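Local structure of AT5G66160 protein (Arabidopsis thaliana, 7BVW) at residues Ala32-Asp37 with Leu55-Ser60; Arg45-Pro48 with Ala52-Leu55. The protein probably acts as a sorting receptor carrying proteins to the protein storage vacuole, and its zinc-binding RING-H2 domain, the part described here, functions as an E3 ligase. All blocks are in the same frame, centred on the assembly; numbering follows the deposited sequence.

Overall arrangement
Interaction 2 is nested within interaction 1 along the chain of this small RING domain: loop 32-37 comes first, then the hairpin 45-48/52-55, then helix segment 55-60, with L55 shared. Interaction 1 sets the zinc-binding loop 32-37 against the start of helix 55-65; interaction 2 pairs strand 43-46 with strand 52-54, which runs straight into that helix. Their centres lie about 9 Å apart, and they meet directly: D59 of interaction 1 forms a salt bridge with R45 of interaction 2, and I33 packs on F53. One zinc ion joins them too, taking C34 and C57 from the first and H54 from the second. Loop, hairpin and helix are thereby gathered round a single metal site.

Interaction 1 of 2, residues Ala32-Asp37 with Leu55-Ser60; sequences AICLED and LNCIDS. With ZN (zinc ion), chain C.
C34 and C57 meet through a shared zinc ion, and beside the metal I33 packs on the first turn of helix 55-65; the contact combines metal coordination with apolar packing, between a zinc-binding loop and a helix. The two sulfurs, C34 SG and C57 SG, each lie 2.4 Å from the zinc. C31 and H54 complete the four ligands, three cysteines and one histidine, in a site of the RING-H2 type. In C34 the SG sits between the backbone N and the carbonyl carbon (chi1 68°), a turn that brings it round to the metal. The same sulfur also receives the backbone N-H of E36, N to SG 3.6 Å, a bond that probably tempers the negative charge of a zinc-bound thiolate and ties the loop's own turn to the site.

I33 approaches with both branches. Its CG2 lies 3.7 Å from C57 CB, while the longer arm, extended through CG1 (chi2 -176°), lays CD1 alongside the helix backbone, 3.7 Å from I58 CA. That methyl also meets the end of the I58 side chain, CD1 to CD1 at 3.9 Å. Direct protein contact is small, 182 Å² in all, so the metal probably carries much of the link. Around it, I33 and I58 both rest on F53 of strand 52-54 and on P70 of a later loop, while I58 also reaches R45 of strand 43-46.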
loop_
_atom_site.group_PDB
_atom_site.type_symbol
_atom_site.label_atom_id
_atom_site.label_comp_id
_atom_site.label_asym_id
_atom_site.label_seq_id
_atom_site.Cartn_x
_atom_site.Cartn_y
_atom_site.Cartn_z
ATOM N N ALA A 32 6.612 5.908 0.367
ATOM C CA ALA A 32 6.259 7.295 0.650
ATOM C C ALA A 32 5.732 7.493 2.065
ATOM O O ALA A 32 5.718 8.626 2.556
ATOM C CB ALA A 32 5.221 7.789 -0.358
ATOM N N ILE A 33 5.304 6.421 2.733
ATOM C CA ILE A 33 4.696 6.557 4.053
ATOM C C ILE A 33 5.761 6.698 5.135
ATOM O O ILE A 33 5.593 7.469 6.088
ATOM C CB ILE A 33 3.758 5.364 4.318
ATOM C CG1 ILE A 33 2.580 5.393 3.339
ATOM C CG2 ILE A 33 3.257 5.374 5.751
ATOM C CD1 ILE A 33 1.551 4.311 3.583
ATOM N N CYS A 34 6.872 5.971 5.011
ATOM C CA CYS A 34 7.937 6.018 6.003
ATOM C C CYS A 34 9.234 6.619 5.478
ATOM O O CYS A 34 10.153 6.847 6.273
ATOM C CB CYS A 34 8.220 4.611 6.553
ATOM S SG CYS A 34 8.963 3.477 5.363
ATOM N N LEU A 35 9.330 6.877 4.171
ATOM C CA LEU A 35 10.464 7.506 3.492
ATOM C C LEU A 35 11.706 6.626 3.448
ATOM O O LEU A 35 12.770 7.094 3.024
ATOM C CB LEU A 35 10.826 8.863 4.109
ATOM C CG LEU A 35 9.727 9.926 4.144
ATOM C CD1 LEU A 35 10.332 11.294 4.462
ATOM C CD2 LEU A 35 8.946 9.964 2.835
ATOM N N GLU A 36 11.608 5.364 3.857
ATOM C CA GLU A 36 12.737 4.448 3.800
ATOM C C GLU A 36 12.791 3.760 2.441
ATOM O O GLU A 36 11.757 3.384 1.882
ATOM C CB GLU A 36 12.640 3.400 4.910
ATOM C CG GLU A 36 12.475 3.972 6.306
ATOM C CD GLU A 36 13.754 4.591 6.841
ATOM O OE1 GLU A 36 14.827 4.366 6.239
ATOM O OE2 GLU A 36 13.683 5.302 7.866
ATOM N N ASP A 37 14.001 3.603 1.912
ATOM C CA ASP A 37 14.175 2.868 0.666
ATOM C C ASP A 37 13.872 1.392 0.883
ATOM O O ASP A 37 14.250 0.809 1.902
ATOM C CB ASP A 37 15.598 3.034 0.132
ATOM C CG ASP A 37 15.935 4.477 -0.191
ATOM O OD1 ASP A 37 15.001 5.252 -0.481
ATOM O OD2 ASP A 37 17.132 4.835 -0.158
ATOM N N LEU A 55 4.012 -3.124 3.204
ATOM C CA LEU A 55 2.740 -3.721 3.601
ATOM C C LEU A 55 2.279 -3.188 4.954
ATOM O O LEU A 55 1.120 -2.793 5.116
ATOM C CB LEU A 55 2.864 -5.245 3.627
ATOM C CG LEU A 55 1.621 -6.052 4.018
ATOM C CD1 LEU A 55 1.549 -7.312 3.176
ATOM C CD2 LEU A 55 1.617 -6.410 5.505
ATOM N N ASN A 56 3.183 -3.154 5.936
ATOM C CA ASN A 56 2.819 -2.665 7.263
ATOM C C ASN A 56 2.468 -1.183 7.240
ATOM O O ASN A 56 1.613 -0.729 8.009
ATOM C CB ASN A 56 3.958 -2.924 8.249
ATOM C CG ASN A 56 3.980 -4.349 8.747
ATOM O OD1 ASN A 56 2.960 -5.036 8.739
ATOM N ND2 ASN A 56 5.144 -4.799 9.198
ATOM N N CYS A 57 3.117 -0.409 6.368
ATOM C CA CYS A 57 2.876 1.031 6.338
ATOM C C CYS A 57 1.489 1.350 5.792
ATOM O O CYS A 57 0.738 2.125 6.397
ATOM C CB CYS A 57 3.956 1.725 5.508
ATOM S SG CYS A 57 5.567 1.779 6.313
ATOM N N ILE A 58 1.128 0.762 4.649
ATOM C CA ILE A 58 -0.159 1.076 4.037
ATOM C C ILE A 58 -1.305 0.451 4.825
ATOM O O ILE A 58 -2.402 1.024 4.892
ATOM C CB ILE A 58 -0.172 0.642 2.556
ATOM C CG1 ILE A 58 -1.428 1.163 1.851
ATOM C CG2 ILE A 58 -0.063 -0.876 2.426
ATOM C CD1 ILE A 58 -1.531 2.678 1.853
ATOM N N ASP A 59 -1.078 -0.716 5.437
ATOM C CA ASP A 59 -2.101 -1.315 6.290
ATOM C C ASP A 59 -2.446 -0.389 7.448
ATOM O O ASP A 59 -3.622 -0.189 7.774
ATOM C CB ASP A 59 -1.630 -2.672 6.809
ATOM C CG ASP A 59 -1.696 -3.757 5.753
ATOM O OD1 ASP A 59 -2.017 -3.440 4.587
ATOM O OD2 ASP A 59 -1.433 -4.931 6.093
ATOM N N SER A 60 -1.425 0.197 8.072
ATOM C CA SER A 60 -1.655 1.139 9.161
ATOM C C SER A 60 -2.432 2.354 8.676
ATOM O O SER A 60 -3.359 2.820 9.348
ATOM C CB SER A 60 -0.318 1.563 9.769
ATOM O OG SER A 60 -0.453 2.769 10.500
HETATM ZN ZN ZN C . 7.124 2.196 4.594
#

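Interaction 2 of 2, residues Arg45-Pro48 with Ala52-Leu55; sequences RLLP and AFHL. With ZN (zinc ion), chain C.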
loop_
_atom_site.group_PDB
_atom_site.type_symbol
_atom_site.label_atom_id
_atom_site.label_comp_id
_atom_site.label_asym_id
_atom_site.label_seq_id
_atom_site.Cartn_x
_atom_site.Cartn_y
_atom_site.Cartn_z
ATOM N N ARG A 45 2.682 -3.903 -0.577
ATOM C CA ARG A 45 1.309 -4.012 -1.042
ATOM C C ARG A 45 1.079 -3.037 -2.186
ATOM O O ARG A 45 1.741 -1.999 -2.282
ATOM C CB ARG A 45 0.298 -3.730 0.075
ATOM C CG ARG A 45 -0.127 -4.952 0.872
ATOM C CD ARG A 45 -1.527 -4.763 1.438
ATOM N NE ARG A 45 -1.701 -5.412 2.736
ATOM C CZ ARG A 45 -1.912 -6.713 2.904
ATOM N NH1 ARG A 45 -1.965 -7.520 1.853
ATOM N NH2 ARG A 45 -2.060 -7.210 4.125
ATOM N N LEU A 46 0.131 -3.381 -3.050
ATOM C CA LEU A 46 -0.213 -2.570 -4.208
ATOM C C LEU A 46 -1.652 -2.088 -4.091
ATOM O O LEU A 46 -2.553 -2.876 -3.786
ATOM C CB LEU A 46 -0.031 -3.359 -5.506
ATOM C CG LEU A 46 -0.287 -2.560 -6.780
ATOM C CD1 LEU A 46 0.742 -1.451 -6.917
ATOM C CD2 LEU A 46 -0.282 -3.468 -8.003
ATOM N N LEU A 47 -1.858 -0.799 -4.333
ATOM C CA LEU A 47 -3.171 -0.180 -4.394
ATOM C C LEU A 47 -3.648 -0.105 -5.837
ATOM O O LEU A 47 -2.838 -0.092 -6.768
ATOM C CB LEU A 47 -3.124 1.225 -3.780
ATOM C CG LEU A 47 -2.798 1.318 -2.284
ATOM C CD1 LEU A 47 -3.022 2.735 -1.765
ATOM C CD2 LEU A 47 -3.621 0.313 -1.480
ATOM N N PRO A 48 -4.963 -0.051 -6.066
ATOM C CA PRO A 48 -5.464 -0.053 -7.452
ATOM C C PRO A 48 -5.012 1.142 -8.272
ATOM O O PRO A 48 -5.024 1.062 -9.507
ATOM C CB PRO A 48 -6.989 -0.066 -7.276
ATOM C CG PRO A 48 -7.220 0.460 -5.902
ATOM C CD PRO A 48 -6.062 -0.032 -5.087
ATOM N N ALA A 52 2.637 1.537 -4.738
ATOM C CA ALA A 52 2.992 0.469 -3.819
ATOM C C ALA A 52 3.654 1.036 -2.569
ATOM O O ALA A 52 4.257 2.112 -2.587
ATOM C CB ALA A 52 3.919 -0.548 -4.490
ATOM N N PHE A 53 3.526 0.290 -1.474
ATOM C CA PHE A 53 4.071 0.709 -0.193
ATOM C C PHE A 53 4.556 -0.515 0.565
ATOM O O PHE A 53 4.258 -1.654 0.198
ATOM C CB PHE A 53 3.030 1.450 0.658
ATOM C CG PHE A 53 2.329 2.568 -0.060
ATOM C CD1 PHE A 53 1.201 2.321 -0.825
ATOM C CD2 PHE A 53 2.784 3.869 0.051
ATOM C CE1 PHE A 53 0.553 3.350 -1.481
ATOM C CE2 PHE A 53 2.138 4.900 -0.603
ATOM C CZ PHE A 53 1.019 4.641 -1.370
ATOM N N HIS A 54 5.307 -0.266 1.635
ATOM C CA HIS A 54 5.499 -1.284 2.658
ATOM C C HIS A 54 4.138 -1.798 3.109
ATOM O O HIS A 54 3.215 -1.013 3.346
ATOM C CB HIS A 54 6.270 -0.704 3.852
ATOM C CG HIS A 54 7.750 -0.622 3.644
ATOM N ND1 HIS A 54 8.500 0.459 4.056
ATOM C CD2 HIS A 54 8.622 -1.496 3.090
ATOM C CE1 HIS A 54 9.769 0.252 3.753
ATOM N NE2 HIS A 54 9.870 -0.928 3.165
ATOM N N LEU A 55 4.012 -3.124 3.204
ATOM C CA LEU A 55 2.740 -3.721 3.601
ATOM C C LEU A 55 2.279 -3.188 4.954
ATOM O O LEU A 55 1.120 -2.793 5.116
ATOM C CB LEU A 55 2.864 -5.245 3.627
ATOM C CG LEU A 55 1.621 -6.052 4.018
ATOM C CD1 LEU A 55 1.549 -7.312 3.176
ATOM C CD2 LEU A 55 1.617 -6.410 5.505
HETATM ZN ZN ZN C . 7.124 2.196 4.594
#
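R45 and F53 form the hydrogen-bonded pair of this antiparallel hairpin, giving two backbone bonds: R45 N to F53 O at 2.9 Å and F53 N to R45 O at 3.0 Å. R45 O also takes a CA-H...O contact from A52, CA to O 3.2 Å. One step along, L46 and A52 make a non-hydrogen-bonded pair, with L46 CD1 against A52 CB; F17 of strand 16-18 covers both.

Apolar packing continues where the first strand ends. L47 reaches over to F53 at about a right angle, its CD1 3.6 Å from F53 CE1, and both side chains rest on I58 of helix 55-65.

The charged group is R45. L55 CD1 lies over the centre of one face of its guanidinium, 3.5 Å from CZ; CG of L55, anti to the backbone N (chi1 -180°), comes within 3.6 Å of R45 NE. A salt bridge from NE to D59, one helical turn after L55, helps hold the group there, and NH1 adds a weak hydrogen bond to L14 O. A methionine here would probably leave the D59 carboxylate without its charged mate and take the flat surface from beneath the L55 methyl.

Metal binding closes the second strand: H54 ND1 binds the zinc at 2.3 Å, and its NE2 hydrogen-bonds to E42, which probably helps set the ring's orientation. H54 also occupies the N-cap position, just before helix 55-65. A hairpin running directly into a helix is characteristic of the RING finger, and a histidine ligand at that junction marks its RING-H2 (C3H2C3) form.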